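16L protein (PDB 6TQP) probably blocks apoptosis of the infected cell as a poxviral Bcl-2-like protein that binds pro-apoptotic partners such as the Bcl-2-binding component 3 (PUMA). Local coordinates at residues 14-19 / 39-44; 20-24 / 103-107; 46-50 / 144-149. The contacts are given in a common frame with arbitrary orientation. Numbering follows the deposited sequence.

Contact 1 of 3, residues 14-19 / 39-44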
loop_
_atom_site.group_PDB
_atom_site.type_symbol
_atom_site.label_atom_id
_atom_site.label_comp_id
_atom_site.label_asym_id
_atom_site.label_seq_id
_atom_site.Cartn_x
_atom_site.Cartn_y
_atom_site.Cartn_z
ATOM N N ASN A 14 14.858 -1.261 -2.127
ATOM C CA ASN A 14 14.821 0.061 -2.739
ATOM C C ASN A 14 13.922 0.079 -3.971
ATOM O O ASN A 14 13.189 1.049 -4.198
ATOM C CB ASN A 14 16.238 0.490 -3.095
ATOM C CG ASN A 14 16.290 1.887 -3.672
ATOM O OD1 ASN A 14 15.962 2.864 -2.998
ATOM N ND2 ASN A 14 16.723 1.989 -4.918
ATOM N N SER A 15 13.968 -0.979 -4.785
ATOM C CA SER A 15 13.104 -1.047 -5.965
ATOM C C SER A 15 11.639 -0.944 -5.568
ATOM O O SER A 15 10.878 -0.151 -6.135
ATOM C CB SER A 15 13.348 -2.350 -6.737
ATOM O OG SER A 15 14.681 -2.449 -7.204
ATOM N N ILE A 16 11.227 -1.750 -4.588
ATOM C CA ILE A 16 9.839 -1.739 -4.140
ATOM C C ILE A 16 9.471 -0.383 -3.551
ATOM O O ILE A 16 8.387 0.150 -3.819
ATOM C CB ILE A 16 9.597 -2.893 -3.141
ATOM C CG1 ILE A 16 9.586 -4.237 -3.866
ATOM C CG2 ILE A 16 8.285 -2.726 -2.401
ATOM C CD1 ILE A 16 8.513 -4.379 -4.925
ATOM N N LYS A 17 10.346 0.192 -2.723
ATOM C CA LYS A 17 10.049 1.502 -2.149
ATOM C C LYS A 17 9.805 2.530 -3.249
ATOM O O LYS A 17 8.847 3.306 -3.191
ATOM C CB LYS A 17 11.189 1.963 -1.244
ATOM C CG LYS A 17 10.884 3.263 -0.481
ATOM C CD LYS A 17 12.135 3.969 0.017
ATOM C CE LYS A 17 12.888 4.650 -1.113
ATOM N NZ LYS A 17 13.455 5.950 -0.680
ATOM N N ASN A 18 10.674 2.550 -4.255
ATOM C CA ASN A 18 10.513 3.502 -5.350
ATOM C C ASN A 18 9.213 3.260 -6.091
ATOM O O ASN A 18 8.517 4.211 -6.471
ATOM C CB ASN A 18 11.700 3.404 -6.306
ATOM C CG ASN A 18 12.932 4.045 -5.747
ATOM O OD1 ASN A 18 12.846 4.861 -4.828
ATOM N ND2 ASN A 18 14.092 3.705 -6.298
ATOM N N VAL A 19 8.857 1.989 -6.290
ATOM C CA VAL A 19 7.647 1.665 -7.042
ATOM C C VAL A 19 6.411 2.146 -6.289
ATOM O O VAL A 19 5.471 2.688 -6.882
ATOM C CB VAL A 19 7.592 0.149 -7.332
ATOM C CG1 VAL A 19 6.201 -0.260 -7.808
ATOM C CG2 VAL A 19 8.639 -0.232 -8.379
ATOM N N TYR A 39 13.683 -2.256 -14.286
ATOM C CA TYR A 39 13.233 -3.309 -13.384
ATOM C C TYR A 39 12.069 -2.826 -12.531
ATOM O O TYR A 39 11.067 -3.533 -12.360
ATOM C CB TYR A 39 14.396 -3.769 -12.511
ATOM C CG TYR A 39 14.005 -4.870 -11.555
ATOM C CD1 TYR A 39 13.697 -6.141 -12.026
ATOM C CD2 TYR A 39 13.937 -4.637 -10.194
ATOM C CE1 TYR A 39 13.341 -7.147 -11.161
ATOM C CE2 TYR A 39 13.589 -5.641 -9.322
ATOM C CZ TYR A 39 13.285 -6.890 -9.814
ATOM O OH TYR A 39 12.926 -7.890 -8.950
ATOM N N GLU A 40 12.176 -1.608 -11.999
ATOM C CA GLU A 40 11.087 -1.058 -11.201
ATOM C C GLU A 40 9.816 -0.927 -12.029
ATOM O O GLU A 40 8.715 -1.199 -11.538
ATOM C CB GLU A 40 11.505 0.298 -10.617
ATOM C CG GLU A 40 12.629 0.209 -9.609
ATOM C CD GLU A 40 13.342 1.526 -9.398
ATOM O OE1 GLU A 40 13.036 2.516 -10.115
ATOM O OE2 GLU A 40 14.235 1.558 -8.526
ATOM N N ASN A 41 9.947 -0.530 -13.301
ATOM C CA ASN A 41 8.764 -0.386 -14.137
ATOM C C ASN A 41 8.061 -1.725 -14.325
ATOM O O ASN A 41 6.827 -1.787 -14.375
ATOM C CB ASN A 41 9.152 0.224 -15.485
ATOM C CG ASN A 41 7.959 0.495 -16.350
ATOM O OD1 ASN A 41 7.141 1.348 -16.038
ATOM N ND2 ASN A 41 7.855 -0.228 -17.449
ATOM N N LYS A 42 8.830 -2.812 -14.417
ATOM C CA LYS A 42 8.217 -4.133 -14.506
ATOM C C LYS A 42 7.404 -4.433 -13.255
ATOM O O LYS A 42 6.270 -4.920 -13.338
ATOM C CB LYS A 42 9.293 -5.198 -14.713
ATOM C CG LYS A 42 9.894 -5.202 -16.109
ATOM C CD LYS A 42 11.085 -6.150 -16.182
ATOM C CE LYS A 42 11.671 -6.219 -17.585
ATOM N NZ LYS A 42 10.731 -6.887 -18.537
ATOM N N LEU A 43 7.960 -4.116 -12.088
ATOM C CA LEU A 43 7.249 -4.362 -10.840
ATOM C C LEU A 43 6.021 -3.477 -10.729
ATOM O O LEU A 43 4.985 -3.903 -10.206
ATOM C CB LEU A 43 8.173 -4.117 -9.660
ATOM C CG LEU A 43 9.403 -5.023 -9.562
ATOM C CD1 LEU A 43 10.252 -4.596 -8.388
ATOM C CD2 LEU A 43 9.041 -6.501 -9.423
ATOM N N LEU A 44 6.132 -2.231 -11.188
ATOM C CA LEU A 44 4.982 -1.333 -11.204
ATOM C C LEU A 44 3.813 -1.945 -11.969
ATOM O O LEU A 44 2.675 -1.958 -11.482
ATOM C CB LEU A 44 5.377 0.013 -11.821
ATOM C CG LEU A 44 4.185 0.958 -12.024
ATOM C CD1 LEU A 44 3.624 1.457 -10.716
ATOM C CD2 LEU A 44 4.585 2.121 -12.939
HETATM O O HOH W 1 15.736 -0.460 -8.209
#
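Val19 lies over the backbone of helix 38-68, its CG2 3.3 Å from Glu40 O and 3.7 Å from Glu40 CB, while its CG1 reaches Leu44 CB at 4.1 Å. In this Bcl-2-like helical bundle, the contact joins helices 12-27 and 38-68. It illustrates how obliquely crossed helices can share one interface between apolar and polar packing. The segments cross at -59° with their axes 9.3 Å apart, and the CA atoms of Ser15 and Glu40 come within 5.6 Å, those of Val19 and Leu44 within 5.8 Å. Along the inner side, Ile16 CD1 meets Leu43 CD1 at 3.9 Å; Ile16 also rests on Leu140 and Ile141 of helix 137-148. The polar side centres on Glu40, whose two carboxylate oxygens serve different ends. OE1 accepts from the backbone N of Ser37, just ahead of its own helix, whereas OE2 faces helix 12-27. Ser15 OG, meanwhile, is hydrogen-bonded to Ser9 OG and Asn11 O. Glu40 OE2 receives a nearly straight hydrogen bond from Asn18 ND2 at 3.1 Å, and a water that donates to it at 2.5 Å lies 2.5 Å from Ser15 OG.

Contact 2 of 3, residues 20-24 / 103-107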
loop_
_atom_site.group_PDB
_atom_site.type_symbol
_atom_site.label_atom_id
_atom_site.label_comp_id
_atom_site.label_asym_id
_atom_site.label_seq_id
_atom_site.Cartn_x
_atom_site.Cartn_y
_atom_site.Cartn_z
ATOM N N ILE A 20 6.398 1.971 -4.967
ATOM C CA ILE A 20 5.215 2.330 -4.187
ATOM C C ILE A 20 5.003 3.843 -4.204
ATOM O O ILE A 20 3.881 4.324 -4.418
ATOM C CB ILE A 20 5.340 1.783 -2.759
ATOM C CG1 ILE A 20 5.290 0.248 -2.799
ATOM C CG2 ILE A 20 4.212 2.330 -1.866
ATOM C CD1 ILE A 20 5.642 -0.414 -1.486
ATOM N N VAL A 21 6.069 4.607 -3.976
ATOM C CA VAL A 21 5.946 6.063 -3.985
ATOM C C VAL A 21 5.474 6.536 -5.348
ATOM O O VAL A 21 4.581 7.384 -5.455
ATOM C CB VAL A 21 7.281 6.714 -3.585
ATOM C CG1 VAL A 21 7.215 8.248 -3.735
ATOM C CG2 VAL A 21 7.626 6.327 -2.161
ATOM N N PHE A 22 6.062 5.987 -6.412
ATOM C CA PHE A 22 5.654 6.349 -7.762
ATOM C C PHE A 22 4.184 6.026 -7.991
ATOM O O PHE A 22 3.423 6.848 -8.519
ATOM C CB PHE A 22 6.532 5.614 -8.768
ATOM C CG PHE A 22 6.263 5.989 -10.198
ATOM C CD1 PHE A 22 5.240 5.379 -10.904
ATOM C CD2 PHE A 22 7.041 6.940 -10.836
ATOM C CE1 PHE A 22 4.989 5.715 -12.225
ATOM C CE2 PHE A 22 6.797 7.287 -12.157
ATOM C CZ PHE A 22 5.769 6.678 -12.852
ATOM N N TYR A 23 3.761 4.828 -7.579
ATOM C CA TYR A 23 2.383 4.397 -7.803
ATOM C C TYR A 23 1.400 5.293 -7.061
ATOM O O TYR A 23 0.418 5.783 -7.640
ATOM C CB TYR A 23 2.220 2.940 -7.357
ATOM C CG TYR A 23 0.815 2.421 -7.559
ATOM C CD1 TYR A 23 0.241 2.387 -8.829
ATOM C CD2 TYR A 23 0.052 1.994 -6.489
ATOM C CE1 TYR A 23 -1.048 1.922 -9.018
ATOM C CE2 TYR A 23 -1.236 1.525 -6.669
ATOM C CZ TYR A 23 -1.778 1.481 -7.931
ATOM O OH TYR A 23 -3.066 1.017 -8.085
ATOM N N ILE A 24 1.640 5.509 -5.768
ATOM C CA ILE A 24 0.761 6.365 -4.978
ATOM C C ILE A 24 0.675 7.759 -5.592
ATOM O O ILE A 24 -0.415 8.335 -5.702
ATOM C CB ILE A 24 1.244 6.404 -3.515
ATOM C CG1 ILE A 24 1.141 5.008 -2.882
ATOM C CG2 ILE A 24 0.440 7.420 -2.698
ATOM C CD1 ILE A 24 -0.255 4.400 -2.852
ATOM N N ILE A 103 -1.203 -1.085 -0.013
ATOM C CA ILE A 103 -0.941 -0.117 -1.082
ATOM C C ILE A 103 -2.258 0.417 -1.624
ATOM O O ILE A 103 -2.414 1.621 -1.846
ATOM C CB ILE A 103 -0.083 -0.743 -2.195
ATOM C CG1 ILE A 103 1.286 -1.116 -1.629
ATOM C CG2 ILE A 103 0.057 0.225 -3.392
ATOM C CD1 ILE A 103 2.127 -1.973 -2.565
ATOM N N SER A 104 -3.237 -0.466 -1.815
ATOM C CA SER A 104 -4.549 -0.007 -2.258
ATOM C C SER A 104 -5.184 0.917 -1.228
ATOM O O SER A 104 -5.852 1.894 -1.584
ATOM C CB SER A 104 -5.468 -1.195 -2.534
ATOM O OG SER A 104 -4.944 -2.020 -3.553
ATOM N N LEU A 105 -5.017 0.606 0.057
ATOM C CA LEU A 105 -5.571 1.453 1.106
ATOM C C LEU A 105 -4.984 2.861 1.036
ATOM O O LEU A 105 -5.713 3.860 1.106
ATOM C CB LEU A 105 -5.298 0.817 2.475
ATOM C CG LEU A 105 -5.712 1.670 3.672
ATOM C CD1 LEU A 105 -7.219 1.874 3.718
ATOM C CD2 LEU A 105 -5.193 1.028 4.934
ATOM N N ILE A 106 -3.661 2.962 0.893
ATOM C CA ILE A 106 -3.014 4.274 0.782
ATOM C C ILE A 106 -3.551 5.023 -0.423
ATOM O O ILE A 106 -3.807 6.233 -0.355
ATOM C CB ILE A 106 -1.482 4.117 0.695
ATOM C CG1 ILE A 106 -0.928 3.413 1.930
ATOM C CG2 ILE A 106 -0.772 5.477 0.561
ATOM C CD1 ILE A 106 0.407 2.826 1.687
ATOM N N SER A 107 -3.741 4.323 -1.544
ATOM C CA SER A 107 -4.299 4.986 -2.727
ATOM C C SER A 107 -5.636 5.632 -2.405
ATOM O O SER A 107 -5.892 6.787 -2.776
ATOM C CB SER A 107 -4.465 3.987 -3.871
ATOM O OG SER A 107 -3.204 3.518 -4.296
#
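Helices 12-27 and 96-113 run broadly the same way here, their short segments inclined by -37° with axes 10.4 Å apart at closest approach. The backbones draw together towards their C-terminal ends, from 7.3 Å between the CA atoms of Ile20 and Ile103 to 5.7 Å between those of Ile24 and Ser107. At the tighter end Ser107 OG donates to Ile103 O of its own helix at 3.2 Å, and Ile24 CD1 lies 3.4 Å from Ser107 OG. The same methyl packs on Ile106 CG2 at 3.6 Å. Ile103 fills the wider end, offering CD1 to Ile20 CG1 at 3.9 Å and CG2 to the edge of the Tyr23 ring, 3.6 Å from CD2. Ile20 and Ile24 also touch helix 120-134, and Tyr23 touches helix 38-68. The centre of the contact lies about 3 Å from the centre of the chain; packing of this kind around a buried helix is characteristic of the Bcl-2 fold, in which amphipathic helices surround a central hydrophobic one.

Contact 3 of 3, residues 46-50 / 144-149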
loop_
_atom_site.group_PDB
_atom_site.type_symbol
_atom_site.label_atom_id
_atom_site.label_comp_id
_atom_site.label_asym_id
_atom_site.label_seq_id
_atom_site.Cartn_x
_atom_site.Cartn_y
_atom_site.Cartn_z
ATOM N N LEU A 46 3.047 -4.953 -12.516
ATOM C CA LEU A 46 2.441 -6.067 -11.793
ATOM C C LEU A 46 1.614 -5.567 -10.613
ATOM O O LEU A 46 0.474 -6.001 -10.400
ATOM C CB LEU A 46 3.525 -7.025 -11.319
ATOM C CG LEU A 46 4.298 -7.728 -12.442
ATOM C CD1 LEU A 46 5.466 -8.511 -11.863
ATOM C CD2 LEU A 46 3.390 -8.648 -13.259
ATOM N N ILE A 47 2.178 -4.650 -9.837
ATOM C CA ILE A 47 1.504 -4.155 -8.641
ATOM C C ILE A 47 0.266 -3.358 -9.016
ATOM O O ILE A 47 -0.769 -3.423 -8.340
ATOM C CB ILE A 47 2.486 -3.307 -7.822
ATOM C CG1 ILE A 47 3.476 -4.220 -7.095
ATOM C CG2 ILE A 47 1.746 -2.380 -6.855
ATOM C CD1 ILE A 47 4.669 -3.496 -6.551
ATOM N N LYS A 48 0.363 -2.565 -10.081
ATOM C CA LYS A 48 -0.766 -1.746 -10.499
ATOM C C LYS A 48 -1.989 -2.603 -10.792
ATOM O O LYS A 48 -3.112 -2.246 -10.414
ATOM C CB LYS A 48 -0.371 -0.930 -11.733
ATOM C CG LYS A 48 -1.428 0.040 -12.232
ATOM C CD LYS A 48 -0.896 0.858 -13.414
ATOM C CE LYS A 48 -1.916 1.895 -13.881
ATOM N NZ LYS A 48 -1.506 2.579 -15.138
ATOM N N GLU A 49 -1.799 -3.729 -11.480
ATOM C CA GLU A 49 -2.931 -4.594 -11.799
ATOM C C GLU A 49 -3.545 -5.181 -10.535
ATOM O O GLU A 49 -4.772 -5.197 -10.377
ATOM C CB GLU A 49 -2.494 -5.716 -12.736
ATOM C CG GLU A 49 -2.119 -5.260 -14.125
ATOM C CD GLU A 49 -1.681 -6.413 -14.998
ATOM O OE1 GLU A 49 -1.398 -7.499 -14.442
ATOM O OE2 GLU A 49 -1.624 -6.237 -16.233
ATOM N N ASP A 50 -2.710 -5.712 -9.643
ATOM C CA ASP A 50 -3.224 -6.290 -8.406
ATOM C C ASP A 50 -3.963 -5.247 -7.574
ATOM O O ASP A 50 -5.062 -5.502 -7.072
ATOM C CB ASP A 50 -2.088 -6.907 -7.592
ATOM C CG ASP A 50 -1.469 -8.115 -8.270
ATOM O OD1 ASP A 50 -2.118 -8.704 -9.160
ATOM O OD2 ASP A 50 -0.334 -8.481 -7.900
ATOM N N ILE A 144 4.193 -11.537 -6.537
ATOM C CA ILE A 144 3.562 -10.881 -7.677
ATOM C C ILE A 144 4.108 -11.416 -8.997
ATOM O O ILE A 144 3.393 -11.417 -10.006
ATOM C CB ILE A 144 3.713 -9.355 -7.578
ATOM C CG1 ILE A 144 5.182 -8.952 -7.572
ATOM C CG2 ILE A 144 2.997 -8.842 -6.337
ATOM C CD1 ILE A 144 5.389 -7.451 -7.526
ATOM N N ASN A 145 5.365 -11.861 -9.030
ATOM C CA ASN A 145 5.859 -12.585 -10.198
ATOM C C ASN A 145 5.034 -13.842 -10.427
ATOM O O ASN A 145 4.453 -14.039 -11.498
ATOM C CB ASN A 145 7.336 -12.955 -10.023
ATOM C CG ASN A 145 8.276 -11.784 -10.266
ATOM O OD1 ASN A 145 7.901 -10.779 -10.864
ATOM N ND2 ASN A 145 9.515 -11.926 -9.810
ATOM N N ILE A 146 4.969 -14.709 -9.413
ATOM C CA ILE A 146 4.292 -15.992 -9.558
ATOM C C ILE A 146 2.775 -15.834 -9.597
ATOM O O ILE A 146 2.076 -16.755 -10.038
ATOM C CB ILE A 146 4.721 -16.937 -8.418
ATOM C CG1 ILE A 146 6.225 -17.212 -8.493
ATOM C CG2 ILE A 146 3.963 -18.260 -8.485
ATOM C CD1 ILE A 146 6.847 -17.624 -7.168
ATOM N N LYS A 147 2.245 -14.693 -9.146
ATOM C CA LYS A 147 0.807 -14.453 -9.246
ATOM C C LYS A 147 0.297 -14.793 -10.640
ATOM O O LYS A 147 -0.797 -15.347 -10.796
ATOM C CB LYS A 147 0.501 -12.999 -8.873
ATOM C CG LYS A 147 -0.732 -12.380 -9.524
ATOM C CD LYS A 147 -2.037 -13.106 -9.189
ATOM C CE LYS A 147 -3.213 -12.431 -9.877
ATOM N NZ LYS A 147 -3.287 -10.977 -9.556
ATOM N N ASN A 148 1.090 -14.488 -11.668
ATOM C CA ASN A 148 0.800 -14.941 -13.017
ATOM C C ASN A 148 1.838 -15.905 -13.577
ATOM O O ASN A 148 1.518 -16.654 -14.506
ATOM C CB ASN A 148 0.674 -13.736 -13.959
ATOM C CG ASN A 148 -0.470 -13.886 -14.934
ATOM O OD1 ASN A 148 -1.637 -13.773 -14.560
ATOM N ND2 ASN A 148 -0.144 -14.151 -16.193
ATOM N N LYS A 149 3.053 -15.921 -13.030
ATOM C CA LYS A 149 4.132 -16.756 -13.559
ATOM C C LYS A 149 4.218 -18.076 -12.802
ATOM O O LYS A 149 4.975 -18.968 -13.184
ATOM C CB LYS A 149 5.485 -16.031 -13.479
ATOM C CG LYS A 149 5.677 -14.871 -14.470
ATOM C CD LYS A 149 4.464 -13.943 -14.544
ATOM C CE LYS A 149 4.817 -12.565 -15.058
ATOM N NZ LYS A 149 3.584 -11.733 -15.194
#
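Leu46 opens the contact from helix 38-68, extending its side chain toward segment 144-149. Its CB is 4.2 Å from Ile144 CD1, its CD1 approaches Asn145 OD1 to 3.5 Å, and its CD2 lies 3.6 Å from Lys149 NZ, so a single leucine touches apolar and polar neighbours alike. The adjacent Ile47 points sideways, yet its CG1 meets Ile144 CD1 at 3.8 Å; on its other contacts it belongs to the interior, packing on Val19 of helix 12-27. One turn beyond Leu46 comes Asp50, directed toward helix 137-148. Its OD2 is 3.7 Å from Ile144 CG2, and its OD1 forms a salt bridge of 2.6 Å with Lys147 NZ. Ile144 thus sits between the leucine and the aspartate, and it shares Leu100 of helix 96-113 with Asp50 as a neighbour. The axes cross steeply, at 68° and 10.4 Å, so that the CA atoms come nearest at one pair, Leu46 and Ile144, 6.4 Å apart. This joins the last helix of the Bcl-2-like bundle to its longest one. The chemistry implies a division familiar from helix packing: isoleucine and leucine supply the apolar fit, while the otherwise costly burial of the Asp50 carboxylate is offset by the positive charge of Lys147.

The three contacts are parts of one continuous packing unit. Contact 1 shares helix 12-27 with contact 2 and helix 38-68 with contact 3; its centre lies about 12 Å from the centre of each, while the centres of contacts 2 and 3 are about 15 Å apart. Side chains bridge every pair: Leu44 CD2 packs on Phe22 CE1 at 3.7 Å, Val19 CG1 on Ile47 CD1 at 3.8 Å, and Tyr23 CE1 on Lys48 CG at 3.7 Å. Contact 2 occupies the core, whereas contact 3 lies nearer the surface, where Ile146 packs on an aromatic side chain of the bound peptide, a separate chain.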